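Local structure of Peptidase_M23 domain-containing protein (Enterococcus faecalis, 6SMK) at residues 12-17 / 30-35. The protein probably hydrolyses peptide bonds of bacterial peptidoglycan as a prophage-encoded zinc D,L-endopeptidase, of which this chain is the M23 catalytic domain. The protein carries 1 engineered substitution. Residues are numbered along the deposited sequence; the frame is centred on the assembly and turned at random.
Sequences FVRTSD and TGIDYA. With ZN (zinc ion), chain F.
A35 N donates to V13 O at 2.7 Å, the shortest polar bond between the segments, and V13 N returns a bond to A35 O; this reciprocal pair is the evidence for antiparallel pairing. Further along, T15 N donates a nearly straight bond to D33 O (3.1 Å, 168° at the hydrogen), to which T15 OG1 adds a weak one, and D33 N donates to S16 O. R14 and Y34 form the non-hydrogen-bonded pair adjacent to V13 and A35. Here R14 CB lies off-centre over the Y34 ring, 4.2 Å from its centroid, a CH-pi contact, and R14 CG, anti to the backbone N (chi1 -172°), lies above the ring toward its rim. Further out, R14 NH1 donates to Y34 OH (3.1 Å), with the guanidinium and ring planes 79° apart. One guanidinium face rests on I32, whose CD1 comes 3.5 Å from R14 NH2. The group's rotation is fixed side-on by D17, whose OD1 accepts from both R14 NE (2.9 Å) and R14 NH2; D127 adds a second salt bridge at NH2. On the other face of the sheet, D33 OD1 binds the zinc ion at 2.2 Å, with H29, H111 and a water completing the site. The contact thus pairs the arms of the 13-20/28-35 hairpin, and strand 109-116, which carries H111, flanks strand 28-35 on its other edge through backbone bonds of I32 to Y112 and Y34 to V110.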
ATOM      1  N   PHE A  12      -6.135   5.049 -11.103  1.00 79.79           N
ATOM      2  CA  PHE A  12      -6.443   4.679  -9.724  1.00 84.38           C
ATOM      3  C   PHE A  12      -7.559   5.561  -9.188  1.00 78.79           C
ATOM      4  O   PHE A  12      -7.490   6.788  -9.272  1.00 76.94           O
ATOM      5  CB  PHE A  12      -5.203   4.806  -8.832  1.00 65.15           C
ATOM      6  CG  PHE A  12      -4.098   3.853  -9.183  1.00 57.58           C
ATOM      7  CD1 PHE A  12      -4.067   2.587  -8.659  1.00 57.98           C
ATOM      8  CD2 PHE A  12      -3.099   4.226 -10.043  1.00 68.55           C
ATOM      9  CE1 PHE A  12      -3.057   1.720  -8.991  1.00 62.75           C
ATOM     10  CE2 PHE A  12      -2.087   3.360 -10.373  1.00 73.73           C
ATOM     11  CZ  PHE A  12      -2.064   2.115  -9.850  1.00 65.25           C
ATOM     12  N   VAL A  13      -8.593   4.939  -8.636  1.00 74.08           N
ATOM     13  CA  VAL A  13      -9.676   5.688  -8.013  1.00 89.75           C
ATOM     14  C   VAL A  13      -9.888   5.181  -6.592  1.00 90.55           C
ATOM     15  O   VAL A  13     -10.067   3.978  -6.372  1.00 95.34           O
ATOM     16  CB  VAL A  13     -10.986   5.634  -8.827  1.00 74.71           C
ATOM     17  CG1 VAL A  13     -11.336   4.224  -9.208  1.00 90.07           C
ATOM     18  CG2 VAL A  13     -12.101   6.259  -8.032  1.00 73.28           C
ATOM     19  N   ARG A  14      -9.849   6.114  -5.641  1.00 86.92           N
ATOM     20  CA  ARG A  14     -10.022   5.840  -4.221  1.00 77.03           C
ATOM     21  C   ARG A  14     -11.430   5.355  -3.930  1.00 82.63           C
ATOM     22  O   ARG A  14     -12.412   5.956  -4.386  1.00 97.70           O
ATOM     23  CB  ARG A  14      -9.743   7.118  -3.439  1.00 75.41           C
ATOM     24  CG  ARG A  14      -9.677   7.009  -1.962  1.00 75.82           C
ATOM     25  CD  ARG A  14      -8.697   8.061  -1.488  1.00 79.15           C
ATOM     26  NE  ARG A  14      -8.825   8.386  -0.075  1.00 85.65           N
ATOM     27  CZ  ARG A  14      -7.868   8.982   0.620  1.00 83.81           C
ATOM     28  NH1 ARG A  14      -6.728   9.307   0.027  1.00 77.73           N
ATOM     29  NH2 ARG A  14      -8.048   9.241   1.903  1.00 92.29           N
ATOM     30  N   THR A  15     -11.528   4.277  -3.151  1.00 82.85           N
ATOM     31  CA  THR A  15     -12.813   3.654  -2.852  1.00 92.16           C
ATOM     32  C   THR A  15     -13.093   3.582  -1.358  1.00101.91           C
ATOM     33  O   THR A  15     -14.091   4.142  -0.894  1.00111.49           O
ATOM     34  CB  THR A  15     -12.881   2.254  -3.469  1.00 85.79           C
ATOM     35  OG1 THR A  15     -11.911   1.410  -2.831  1.00 87.09           O
ATOM     36  CG2 THR A  15     -12.610   2.324  -4.943  1.00 84.43           C
ATOM     37  N   SER A  16     -12.265   2.896  -0.589  1.00 95.76           N
ATOM     38  CA  SER A  16     -12.481   2.786   0.844  1.00104.28           C
ATOM     39  C   SER A  16     -11.381   3.540   1.577  1.00 97.44           C
ATOM     40  O   SER A  16     -10.190   3.323   1.318  1.00 90.45           O
ATOM     41  CB  SER A  16     -12.530   1.325   1.275  1.00108.05           C
ATOM     42  OG  SER A  16     -11.226   0.869   1.546  1.00122.04           O
ATOM     43  N   ASP A  17     -11.792   4.410   2.501  1.00100.93           N
ATOM     44  CA  ASP A  17     -10.892   5.266   3.248  1.00100.05           C
ATOM     45  C   ASP A  17     -10.197   4.476   4.355  1.00100.36           C
ATOM     46  O   ASP A  17     -10.421   3.275   4.543  1.00 98.93           O
ATOM     47  CB  ASP A  17     -11.667   6.449   3.814  1.00111.36           C
ATOM     48  CG  ASP A  17     -11.548   7.685   2.955  1.00123.99           C
ATOM     49  OD1 ASP A  17     -10.692   7.686   2.046  1.00122.08           O
ATOM     50  OD2 ASP A  17     -12.303   8.654   3.196  1.00128.31           O
ATOM     51  N   THR A  30      -7.120  -0.773   7.452  1.00 86.72           N
ATOM     52  CA  THR A  30      -5.788  -0.431   7.934  1.00 87.85           C
ATOM     53  C   THR A  30      -4.989   0.394   6.938  1.00 87.96           C
ATOM     54  O   THR A  30      -3.843   0.760   7.219  1.00 89.50           O
ATOM     55  CB  THR A  30      -5.036  -1.716   8.281  1.00 85.05           C
ATOM     56  OG1 THR A  30      -4.616  -2.368   7.083  1.00 89.84           O
ATOM     57  CG2 THR A  30      -5.957  -2.628   9.002  1.00 79.27           C
ATOM     58  N   GLY A  31      -5.562   0.703   5.799  1.00 87.20           N
ATOM     59  CA  GLY A  31      -4.910   1.537   4.806  1.00 76.31           C
ATOM     60  C   GLY A  31      -5.947   2.216   3.958  1.00 72.82           C
ATOM     61  O   GLY A  31      -7.096   2.399   4.373  1.00 80.05           O
ATOM     62  N   ILE A  32      -5.548   2.582   2.750  1.00 69.91           N
ATOM     63  CA  ILE A  32      -6.434   3.233   1.801  1.00 73.14           C
ATOM     64  C   ILE A  32      -6.446   2.411   0.521  1.00 79.94           C
ATOM     65  O   ILE A  32      -5.382   2.124  -0.043  1.00 72.21           O
ATOM     66  CB  ILE A  32      -5.983   4.666   1.519  1.00 76.58           C
ATOM     67  CG1 ILE A  32      -5.802   5.398   2.852  1.00 74.08           C
ATOM     68  CG2 ILE A  32      -6.968   5.340   0.568  1.00 89.21           C
ATOM     69  CD1 ILE A  32      -5.617   6.887   2.721  1.00 81.96           C
ATOM     70  N   ASP A  33      -7.640   2.027   0.070  1.00 76.52           N
ATOM     71  CA  ASP A  33      -7.793   1.193  -1.115  1.00 79.76           C
ATOM     72  C   ASP A  33      -8.016   2.074  -2.341  1.00 80.15           C
ATOM     73  O   ASP A  33      -8.892   2.947  -2.339  1.00 82.10           O
ATOM     74  CB  ASP A  33      -8.963   0.217  -0.934  1.00 89.98           C
ATOM     75  CG  ASP A  33      -8.601  -1.002  -0.080  1.00 94.45           C
ATOM     76  OD1 ASP A  33      -7.436  -1.124   0.344  1.00119.50           O
ATOM     77  OD2 ASP A  33      -9.481  -1.853   0.167  1.00 97.69           O
ATOM     78  N   TYR A  34      -7.220   1.854  -3.383  1.00 71.48           N
ATOM     79  CA  TYR A  34      -7.411   2.513  -4.674  1.00 69.39           C
ATOM     80  C   TYR A  34      -7.730   1.449  -5.715  1.00 74.48           C
ATOM     81  O   TYR A  34      -6.942   0.519  -5.922  1.00 83.86           O
ATOM     82  CB  TYR A  34      -6.169   3.293  -5.102  1.00 70.18           C
ATOM     83  CG  TYR A  34      -5.963   4.627  -4.418  1.00 77.02           C
ATOM     84  CD1 TYR A  34      -5.364   4.701  -3.168  1.00 78.63           C
ATOM     85  CD2 TYR A  34      -6.334   5.814  -5.034  1.00 74.89           C
ATOM     86  CE1 TYR A  34      -5.157   5.919  -2.547  1.00 86.86           C
ATOM     87  CE2 TYR A  34      -6.129   7.033  -4.422  1.00 80.36           C
ATOM     88  CZ  TYR A  34      -5.540   7.082  -3.179  1.00 95.05           C
ATOM     89  OH  TYR A  34      -5.333   8.298  -2.562  1.00105.34           O
ATOM     90  N   ALA A  35      -8.874   1.588  -6.375  1.00 68.27           N
ATOM     91  CA  ALA A  35      -9.296   0.613  -7.367  1.00 66.59           C
ATOM     92  C   ALA A  35      -8.687   0.920  -8.725  1.00 77.82           C
ATOM     93  O   ALA A  35      -8.515   2.083  -9.102  1.00 88.16           O
ATOM     94  CB  ALA A  35     -10.816   0.580  -7.478  1.00 75.10           C
TER
HETATM   95 ZN    ZN F 201      -7.514  -2.498   2.054  1.00 85.14          ZN
HETATM   96  O   HOH W   1      -8.107  -4.410   0.895  1.00 59.89           O